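Local coordinates for protein histidine kinase (Paraburkholderia phymatum, PDB 6NB0) that probably acts as a phosphorelay sensor kinase, using ATP to phosphorylate a histidine side chain in protein, at residues R154-A159 with T195-D200; V184-E189 with V212-T217; P137-T142 with A178-L183. All blocks are in the same frame, centred on the assembly; numbering follows the deposited sequence. Where two conformers were deposited one is given.

Contact 1: R154-A159 with T195-D200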
loop_
_atom_site.group_PDB
_atom_site.type_symbol
_atom_site.label_atom_id
_atom_site.label_comp_id
_atom_site.label_asym_id
_atom_site.label_seq_id
_atom_site.Cartn_x
_atom_site.Cartn_y
_atom_site.Cartn_z
ATOM N N ARG A 154 0.185 -19.522 -14.617
ATOM C CA ARG A 154 1.313 -20.288 -14.098
ATOM C C ARG A 154 1.091 -21.796 -14.177
ATOM O O ARG A 154 1.963 -22.570 -13.744
ATOM C CB ARG A 154 1.595 -19.877 -12.643
ATOM C CG ARG A 154 2.184 -18.479 -12.475
ATOM C CD ARG A 154 3.702 -18.522 -12.700
ATOM N NE ARG A 154 4.339 -19.292 -11.640
ATOM C CZ ARG A 154 4.790 -18.760 -10.503
ATOM N NH1 ARG A 154 4.706 -17.448 -10.316
ATOM N NH2 ARG A 154 5.319 -19.542 -9.558
ATOM N N GLY A 155 -0.046 -22.238 -14.722
ATOM C CA GLY A 155 -0.288 -23.666 -14.832
ATOM C C GLY A 155 -0.569 -24.347 -13.508
ATOM O O GLY A 155 -0.403 -25.566 -13.395
ATOM N N ILE A 156 -1.033 -23.604 -12.520
ATOM C CA ILE A 156 -1.303 -24.127 -11.175
ATOM C C ILE A 156 -2.785 -24.441 -11.062
ATOM O O ILE A 156 -3.632 -23.607 -11.418
ATOM C CB ILE A 156 -0.868 -23.124 -10.093
ATOM C CG1 ILE A 156 0.585 -22.660 -10.300
ATOM C CG2 ILE A 156 -1.079 -23.693 -8.684
ATOM C CD1 ILE A 156 1.559 -23.777 -10.483
ATOM N N VAL A 157 -3.105 -25.636 -10.563
ATOM C CA VAL A 157 -4.491 -26.037 -10.335
ATOM C C VAL A 157 -4.873 -25.584 -8.933
ATOM O O VAL A 157 -4.134 -25.838 -7.972
ATOM C CB VAL A 157 -4.657 -27.561 -10.499
ATOM C CG1 VAL A 157 -6.082 -28.005 -10.152
ATOM C CG2 VAL A 157 -4.296 -27.978 -11.945
ATOM N N LEU A 158 -5.994 -24.872 -8.814
ATOM C CA LEU A 158 -6.528 -24.496 -7.510
ATOM C C LEU A 158 -7.666 -25.430 -7.135
ATOM O O LEU A 158 -8.534 -25.723 -7.961
ATOM C CB LEU A 158 -7.033 -23.046 -7.506
ATOM C CG LEU A 158 -6.017 -21.953 -7.868
ATOM C CD1 LEU A 158 -6.655 -20.557 -7.719
ATOM C CD2 LEU A 158 -4.752 -22.070 -7.000
ATOM N N ALA A 159 -7.684 -25.870 -5.873
ATOM C CA ALA A 159 -8.751 -26.736 -5.384
ATOM C C ALA A 159 -9.306 -26.126 -4.114
ATOM O O ALA A 159 -8.556 -25.598 -3.285
ATOM C CB ALA A 159 -8.277 -28.184 -5.112
ATOM N N THR A 195 1.480 -28.041 -10.300
ATOM C CA THR A 195 1.199 -28.207 -8.875
ATOM C C THR A 195 -0.251 -27.859 -8.561
ATOM O O THR A 195 -0.849 -26.983 -9.187
ATOM C CB THR A 195 2.156 -27.310 -8.060
ATOM O OG1 THR A 195 3.493 -27.803 -8.234
ATOM C CG2 THR A 195 1.800 -27.309 -6.559
ATOM N N THR A 196 -0.822 -28.570 -7.591
ATOM C CA THR A 196 -2.139 -28.254 -7.049
ATOM C C THR A 196 -1.996 -27.502 -5.726
ATOM O O THR A 196 -1.352 -27.995 -4.796
ATOM C CB THR A 196 -2.961 -29.526 -6.836
ATOM O OG1 THR A 196 -3.119 -30.192 -8.090
ATOM C CG2 THR A 196 -4.345 -29.184 -6.260
ATOM N N VAL A 197 -2.607 -26.323 -5.650
ATOM C CA VAL A 197 -2.726 -25.545 -4.413
ATOM C C VAL A 197 -4.138 -25.722 -3.871
ATOM O O VAL A 197 -5.116 -25.461 -4.577
ATOM C CB VAL A 197 -2.404 -24.059 -4.652
ATOM C CG1 VAL A 197 -2.683 -23.224 -3.378
ATOM C CG2 VAL A 197 -0.926 -23.901 -5.091
ATOM N N THR A 198 -4.259 -26.187 -2.629
ATOM C CA THR A 198 -5.568 -26.481 -2.053
ATOM C C THR A 198 -5.862 -25.484 -0.941
ATOM O O THR A 198 -5.041 -25.310 -0.032
ATOM C CB THR A 198 -5.611 -27.911 -1.505
ATOM O OG1 THR A 198 -5.441 -28.843 -2.579
ATOM C CG2 THR A 198 -6.933 -28.183 -0.760
ATOM N N LEU A 199 -7.030 -24.836 -1.017
ATOM C CA LEU A 199 -7.570 -24.048 0.084
ATOM C C LEU A 199 -8.584 -24.912 0.829
ATOM O O LEU A 199 -9.599 -25.319 0.241
ATOM C CB LEU A 199 -8.230 -22.775 -0.455
ATOM C CG LEU A 199 -9.002 -21.903 0.551
ATOM C CD1 LEU A 199 -8.093 -21.449 1.681
ATOM C CD2 LEU A 199 -9.583 -20.694 -0.168
ATOM N N ASP A 200 -8.288 -25.239 2.087
ATOM C CA ASP A 200 -9.215 -25.940 2.982
ATOM C C ASP A 200 -9.832 -24.906 3.912
ATOM O O ASP A 200 -9.103 -24.079 4.464
ATOM C CB ASP A 200 -8.496 -26.980 3.851
ATOM C CG ASP A 200 -8.063 -28.193 3.087
ATOM O OD1 ASP A 200 -8.592 -28.432 1.992
ATOM O OD2 ASP A 200 -7.201 -28.925 3.602
#

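Contact 2: V184-E189 with V212-T217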
loop_
_atom_site.group_PDB
_atom_site.type_symbol
_atom_site.label_atom_id
_atom_site.label_comp_id
_atom_site.label_asym_id
_atom_site.label_seq_id
_atom_site.Cartn_x
_atom_site.Cartn_y
_atom_site.Cartn_z
ATOM N N VAL A 184 -3.643 -17.675 -0.801
ATOM C CA VAL A 184 -3.586 -18.532 -1.991
ATOM C C VAL A 184 -2.535 -18.035 -2.988
ATOM O O VAL A 184 -1.791 -18.834 -3.573
ATOM C CB VAL A 184 -4.979 -18.633 -2.659
ATOM C CG1 VAL A 184 -4.926 -19.597 -3.868
ATOM C CG2 VAL A 184 -6.058 -19.120 -1.626
ATOM N N THR A 185 -2.490 -16.726 -3.236
ATOM C CA THR A 185 -1.547 -16.185 -4.223
ATOM C C THR A 185 -0.098 -16.496 -3.839
ATOM O O THR A 185 0.733 -16.815 -4.704
ATOM C CB THR A 185 -1.760 -14.674 -4.347
ATOM O OG1 THR A 185 -3.069 -14.431 -4.888
ATOM C CG2 THR A 185 -0.726 -14.034 -5.275
ATOM N N PHE A 186 0.229 -16.393 -2.553
ATOM C CA PHE A 186 1.593 -16.716 -2.123
ATOM C C PHE A 186 1.953 -18.152 -2.494
ATOM O O PHE A 186 3.053 -18.430 -3.002
ATOM C CB PHE A 186 1.727 -16.495 -0.608
ATOM C CG PHE A 186 3.117 -16.806 -0.082
ATOM C CD1 PHE A 186 3.451 -18.077 0.320
ATOM C CD2 PHE A 186 4.087 -15.811 -0.042
ATOM C CE1 PHE A 186 4.751 -18.374 0.765
ATOM C CE2 PHE A 186 5.378 -16.081 0.400
ATOM C CZ PHE A 186 5.707 -17.356 0.815
ATOM N N ALA A 187 1.044 -19.089 -2.205
ATOM C CA ALA A 187 1.309 -20.491 -2.517
ATOM C C ALA A 187 1.481 -20.677 -4.014
ATOM O O ALA A 187 2.396 -21.387 -4.456
ATOM C CB ALA A 187 0.169 -21.369 -1.978
ATOM N N VAL A 188 0.646 -19.988 -4.811
ATOM C CA VAL A 188 0.766 -20.059 -6.268
ATOM C C VAL A 188 2.126 -19.528 -6.712
ATOM O O VAL A 188 2.803 -20.138 -7.549
ATOM C CB VAL A 188 -0.389 -19.291 -6.942
ATOM C CG1 VAL A 188 -0.137 -19.166 -8.454
ATOM C CG2 VAL A 188 -1.719 -20.035 -6.671
ATOM N N GLU A 189 2.555 -18.383 -6.144
ATOM C CA GLU A 189 3.858 -17.819 -6.517
ATOM C C GLU A 189 4.979 -18.791 -6.206
ATOM O O GLU A 189 5.982 -18.859 -6.935
ATOM C CB GLU A 189 4.095 -16.484 -5.790
ATOM C CG GLU A 189 3.268 -15.301 -6.328
ATOM C CD GLU A 189 3.931 -14.613 -7.520
ATOM O OE1 GLU A 189 4.708 -15.274 -8.242
ATOM O OE2 GLU A 189 3.667 -13.418 -7.748
ATOM N N VAL A 212 -3.997 -23.212 3.428
ATOM C CA VAL A 212 -3.542 -23.453 2.063
ATOM C C VAL A 212 -2.390 -24.446 2.156
ATOM O O VAL A 212 -1.463 -24.247 2.948
ATOM C CB VAL A 212 -3.129 -22.148 1.361
ATOM C CG1 VAL A 212 -2.442 -22.447 0.050
ATOM C CG2 VAL A 212 -4.351 -21.250 1.108
ATOM N N SER A 213 -2.482 -25.552 1.412
ATOM C CA SER A 213 -1.444 -26.569 1.433
ATOM C C SER A 213 -1.022 -26.896 0.010
ATOM O O SER A 213 -1.850 -26.942 -0.904
ATOM C CB SER A 213 -1.897 -27.844 2.164
ATOM O OG SER A 213 -3.023 -28.436 1.548
ATOM N N TRP A 214 0.281 -27.106 -0.172
ATOM C CA TRP A 214 0.804 -27.317 -1.520
ATOM C C TRP A 214 2.227 -27.832 -1.448
ATOM O O TRP A 214 2.928 -27.623 -0.452
ATOM C CB TRP A 214 0.754 -26.012 -2.340
ATOM C CG TRP A 214 1.870 -25.029 -2.104
ATOM C CD1 TRP A 214 2.867 -24.701 -2.985
ATOM C CD2 TRP A 214 2.076 -24.195 -0.939
ATOM N NE1 TRP A 214 3.688 -23.727 -2.439
ATOM C CE2 TRP A 214 3.231 -23.409 -1.185
ATOM C CE3 TRP A 214 1.410 -24.046 0.285
ATOM C CZ2 TRP A 214 3.720 -22.475 -0.256
ATOM C CZ3 TRP A 214 1.898 -23.121 1.207
ATOM C CH2 TRP A 214 3.039 -22.351 0.935
ATOM N N GLN A 215 2.637 -28.534 -2.507
ATOM C CA GLN A 215 4.032 -28.929 -2.657
ATOM C C GLN A 215 4.815 -27.742 -3.212
ATOM O O GLN A 215 4.605 -27.328 -4.355
ATOM C CB GLN A 215 4.150 -30.152 -3.570
ATOM C CG GLN A 215 5.400 -30.951 -3.295
ATOM C CD GLN A 215 5.321 -31.724 -1.987
ATOM O OE1 GLN A 215 6.342 -32.015 -1.367
ATOM N NE2 GLN A 215 4.103 -32.068 -1.568
ATOM N N ALA A 216 5.720 -27.189 -2.402
ATOM C CA ALA A 216 6.336 -25.903 -2.714
ATOM C C ALA A 216 7.542 -26.063 -3.627
ATOM O O ALA A 216 8.302 -27.028 -3.513
ATOM C CB ALA A 216 6.771 -25.192 -1.428
ATOM N N THR A 217 7.715 -25.092 -4.533
ATOM C CA THR A 217 8.953 -24.894 -5.293
ATOM C C THR A 217 9.357 -23.453 -5.020
ATOM O O THR A 217 9.005 -22.536 -5.781
ATOM C CB THR A 217 8.759 -25.146 -6.789
ATOM O OG1 THR A 217 8.234 -26.464 -6.986
ATOM C CG2 THR A 217 10.093 -25.011 -7.550
#

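Contact 3: P137-T142 with A178-L183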
loop_
_atom_site.group_PDB
_atom_site.type_symbol
_atom_site.label_atom_id
_atom_site.label_comp_id
_atom_site.label_asym_id
_atom_site.label_seq_id
_atom_site.Cartn_x
_atom_site.Cartn_y
_atom_site.Cartn_z
ATOM N N PRO A 137 -19.447 -17.854 -0.565
ATOM C CA PRO A 137 -19.151 -16.978 -1.712
ATOM C C PRO A 137 -17.823 -16.258 -1.577
ATOM O O PRO A 137 -17.163 -15.984 -2.592
ATOM C CB PRO A 137 -20.333 -15.996 -1.730
ATOM C CG PRO A 137 -21.476 -16.751 -1.040
ATOM C CD PRO A 137 -20.737 -17.497 0.057
ATOM N N LEU A 138 -17.384 -15.964 -0.350
ATOM C CA LEU A 138 -16.048 -15.376 -0.201
ATOM C C LEU A 138 -14.947 -16.346 -0.636
ATOM O O LEU A 138 -13.988 -15.950 -1.315
ATOM C CB LEU A 138 -15.832 -14.916 1.245
ATOM C CG LEU A 138 -14.419 -14.370 1.470
ATOM C CD1 LEU A 138 -14.120 -13.201 0.538
ATOM C CD2 LEU A 138 -14.215 -13.969 2.934
ATOM N N LEU A 139 -15.058 -17.617 -0.237
ATOM C CA LEU A 139 -14.105 -18.625 -0.676
ATOM C C LEU A 139 -14.099 -18.763 -2.195
ATOM O O LEU A 139 -13.029 -18.869 -2.807
ATOM C CB LEU A 139 -14.438 -19.965 -0.007
ATOM C CG LEU A 139 -14.306 -19.945 1.523
ATOM C CD1 LEU A 139 -14.920 -21.202 2.141
ATOM C CD2 LEU A 139 -12.845 -19.797 1.973
ATOM N N ASP A 140 -15.282 -18.819 -2.819
ATOM C CA ASP A 140 -15.334 -18.983 -4.271
ATOM C C ASP A 140 -14.751 -17.770 -4.984
ATOM O O ASP A 140 -14.052 -17.906 -6.002
ATOM C CB ASP A 140 -16.774 -19.216 -4.736
ATOM C CG ASP A 140 -17.326 -20.578 -4.326
ATOM O OD1 ASP A 140 -16.566 -21.554 -4.221
ATOM O OD2 ASP A 140 -18.544 -20.668 -4.135
ATOM N N GLU A 141 -15.033 -16.570 -4.472
ATOM C CA GLU A 141 -14.442 -15.364 -5.051
ATOM C C GLU A 141 -12.924 -15.383 -4.965
ATOM O O GLU A 141 -12.244 -14.952 -5.901
ATOM C CB GLU A 141 -14.992 -14.125 -4.346
ATOM C CG GLU A 141 -14.396 -12.818 -4.842
ATOM C CD GLU A 141 -15.155 -11.592 -4.334
ATOM O OE1 GLU A 141 -15.654 -11.627 -3.181
ATOM O OE2 GLU A 141 -15.266 -10.607 -5.108
ATOM N N THR A 142 -12.378 -15.848 -3.831
ATOM C CA THR A 142 -10.937 -15.970 -3.670
ATOM C C THR A 142 -10.355 -16.863 -4.756
ATOM O O THR A 142 -9.360 -16.515 -5.414
ATOM C CB THR A 142 -10.604 -16.544 -2.276
ATOM O OG1 THR A 142 -11.153 -15.704 -1.234
ATOM C CG2 THR A 142 -9.083 -16.657 -2.080
ATOM N N ALA A 178 -8.930 -9.884 1.278
ATOM C CA ALA A 178 -7.532 -9.631 0.935
ATOM C C ALA A 178 -6.621 -10.705 1.535
ATOM O O ALA A 178 -5.684 -11.187 0.880
ATOM C CB ALA A 178 -7.149 -8.229 1.431
ATOM N N ALA A 179 -6.892 -11.099 2.783
ATOM C CA ALA A 179 -6.059 -12.091 3.458
ATOM C C ALA A 179 -6.117 -13.442 2.762
ATOM O O ALA A 179 -5.080 -14.085 2.562
ATOM C CB ALA A 179 -6.479 -12.218 4.930
ATOM N N LEU A 180 -7.316 -13.885 2.368
ATOM C CA LEU A 180 -7.420 -15.175 1.700
ATOM C C LEU A 180 -6.809 -15.117 0.311
ATOM O O LEU A 180 -6.154 -16.071 -0.124
ATOM C CB LEU A 180 -8.875 -15.624 1.625
ATOM C CG LEU A 180 -9.539 -15.820 3.003
ATOM C CD1 LEU A 180 -10.999 -16.124 2.791
ATOM C CD2 LEU A 180 -8.886 -16.950 3.776
ATOM N N TRP A 181 -7.027 -14.012 -0.401
ATOM C CA TRP A 181 -6.366 -13.829 -1.696
ATOM C C TRP A 181 -4.854 -14.019 -1.576
ATOM O O TRP A 181 -4.235 -14.720 -2.384
ATOM C CB TRP A 181 -6.705 -12.427 -2.220
ATOM C CG TRP A 181 -6.078 -12.088 -3.568
ATOM C CD1 TRP A 181 -6.646 -12.235 -4.802
ATOM C CD2 TRP A 181 -4.777 -11.511 -3.780
ATOM N NE1 TRP A 181 -5.757 -11.788 -5.791
ATOM C CE2 TRP A 181 -4.606 -11.348 -5.173
ATOM C CE3 TRP A 181 -3.731 -11.123 -2.916
ATOM C CZ2 TRP A 181 -3.437 -10.805 -5.727
ATOM C CZ3 TRP A 181 -2.573 -10.581 -3.474
ATOM C CH2 TRP A 181 -2.432 -10.440 -4.856
ATOM N N LEU A 182 -4.241 -13.399 -0.560
ATOM C CA LEU A 182 -2.784 -13.460 -0.427
ATOM C C LEU A 182 -2.335 -14.840 0.017
ATOM O O LEU A 182 -1.310 -15.348 -0.455
ATOM C CB LEU A 182 -2.313 -12.390 0.568
ATOM C CG LEU A 182 -0.795 -12.306 0.846
ATOM C CD1 LEU A 182 -0.016 -12.059 -0.461
ATOM C CD2 LEU A 182 -0.503 -11.172 1.846
ATOM N N LEU A 183 -3.099 -15.460 0.922
ATOM C CA LEU A 183 -2.824 -16.831 1.349
ATOM C C LEU A 183 -2.691 -17.760 0.142
ATOM O O LEU A 183 -1.738 -18.546 0.048
ATOM C CB LEU A 183 -3.956 -17.293 2.273
ATOM C CG LEU A 183 -3.706 -18.336 3.353
ATOM C CD1 LEU A 183 -2.853 -17.710 4.458
ATOM C CD2 LEU A 183 -5.046 -18.855 3.895
#

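Contact 1: R154-A159 with T195-D200
Val157 O accepts from Val197 N, 2.8 Å away at a C=O...N angle of 175°, where strand 157-161, an outermost strand of the mixed sheet within this chain, pairs in parallel with strand 196-204; the sheet and the helices packed on it form the alpha/beta sandwich expected of a histidine kinase catalytic domain. Four hydrogen bonds, this one included, zip the pair together. Val157 N gives to Thr195 O at 3.0 Å. One step on, Ala159 N donates to Val197 O and Ala159 O accepts from Leu199 N, 2.8 Å away. Residues 157 and 159 thus spend both N and O on this neighbour, while Thr198 turns its backbone to Ser213 of strand 207-214. The hydroxyl of Thr195 is satisfied by Ala192 O. Ahead of the strand, Gly155 closes helix 135-154 in a Schellman motif, its positive phi turning the chain toward the sheet edge.

Side chains alternate across the sheet. Val157, Ala159, Thr196 and Thr198 share the more open face; Leu158 and Val197 lie side by side on the other, Leu158 packed on helices 135-154 and 173-189 and Val197 on Ala187 of helix 173-189. Ile156 joins them: its CG2, held opposite the backbone N (chi1 -52° for CG1), comes 3.3 Å from Thr195 O and 3.6 Å from Val197 CG2.

Contact 2: V184-E189 with V212-T217
The CA of Val184 lies nearest that of Val212, and the CA of Ala187 nearest that of Trp214, where the end of helix 173-189 runs almost parallel to strand 207-214: the axes of helix 184-189 and strand 212-214 lie 8.8 Å apart at 11°. No hydrogen bond joins the segments; side chains make the contact.

Ala187 directs its CB toward the strand. This CB sits over one face of the Trp214 indole, 3.6 Å from the centroid of the six-membered ring and 14° off the normal, a CH-pi contact. The same methyl presses on Val212 CG1 at 3.5 Å, a close fit for two methyl carbons, so it sits in the corner made by valine and tryptophan. Beside it, Val184 CG2 meets Val212 CG2 at 3.9 Å, the two side chains crossing at about a right angle. Phe186 adds a looser touch, with Trp214 CH2 at the edge of its ring, 4.3 Å from CE1. Trp214 has CG between its backbone N and carbonyl carbon (chi1 81°), which turns one face of the indole onto Ala187. Its NE1 comes within 3.3 Å of Ala187 O but is badly aligned for a bond; its bond goes to Ala190 O just beyond the segment, while Ala187 O accepts from Ser191 OG. The buried indole N-H is therefore satisfied at the helix end.

Such packing of a helix along the apolar face of a mixed sheet forms part of the core of the alpha/beta sandwich found in histidine kinase catalytic domains.

Contact 3: P137-T142 with A178-L183
Helices 135-154 and 173-189, neighbours in the helical layer of the alpha/beta sandwich, meet here through Thr142 and Leu180, the axes of the two segments 9.7 Å apart and crossing at -43°. Thr142 points at the other helix and lies across Leu180 at about a right angle. Its methyl CG2, anti to the backbone N, rests 3.6 Å from Leu180 O and 3.7 Å from Trp181 N, against the neighbouring backbone. Its OG1 lies 3.7 Å from Leu180 CB, yet its hydrogen bond runs back one turn, to Leu138 O at 2.8 Å. That carbonyl also accepts from Thr142 N, one donor above and the other below the carbonyl plane.

Leu180 carries the other half. Its CD1 reaches between the helices to Leu138 CD2 at 3.9 Å and, more loosely, to Leu139 CD2 at 4.2 Å; both leucines cross it obliquely. The Trp181 indole turns to helix 44-68, where it packs on Arg49 and Thr53.

No hydrogen bond joins the two segments. With its hydroxyl bonded within its own helix, buried Thr142 meets Leu180 by van der Waals contact alone, and the interface is essentially apolar.

How the contacts relate
The three contacts knit sheet and helices of one sandwich. Contacts 1 and 2 are centred about 7 Å apart and reach neighbouring strands of the same sheet, 196-204 and 207-214, where Val197 packs on Val212; Arg154 and Glu189 add a salt bridge between them. Contact 3 has its centre about 13 Å from contact 1 and 14 Å from contact 2, and shares helix 173-189 with the latter. Leu139 touches Leu199 and Leu183 touches Val212, so the helix layer and sheet form a continuous core. Along the chain, contact 3 closes before contact 2 opens, while contact 1 interleaves with both, tying successive helices and strands together.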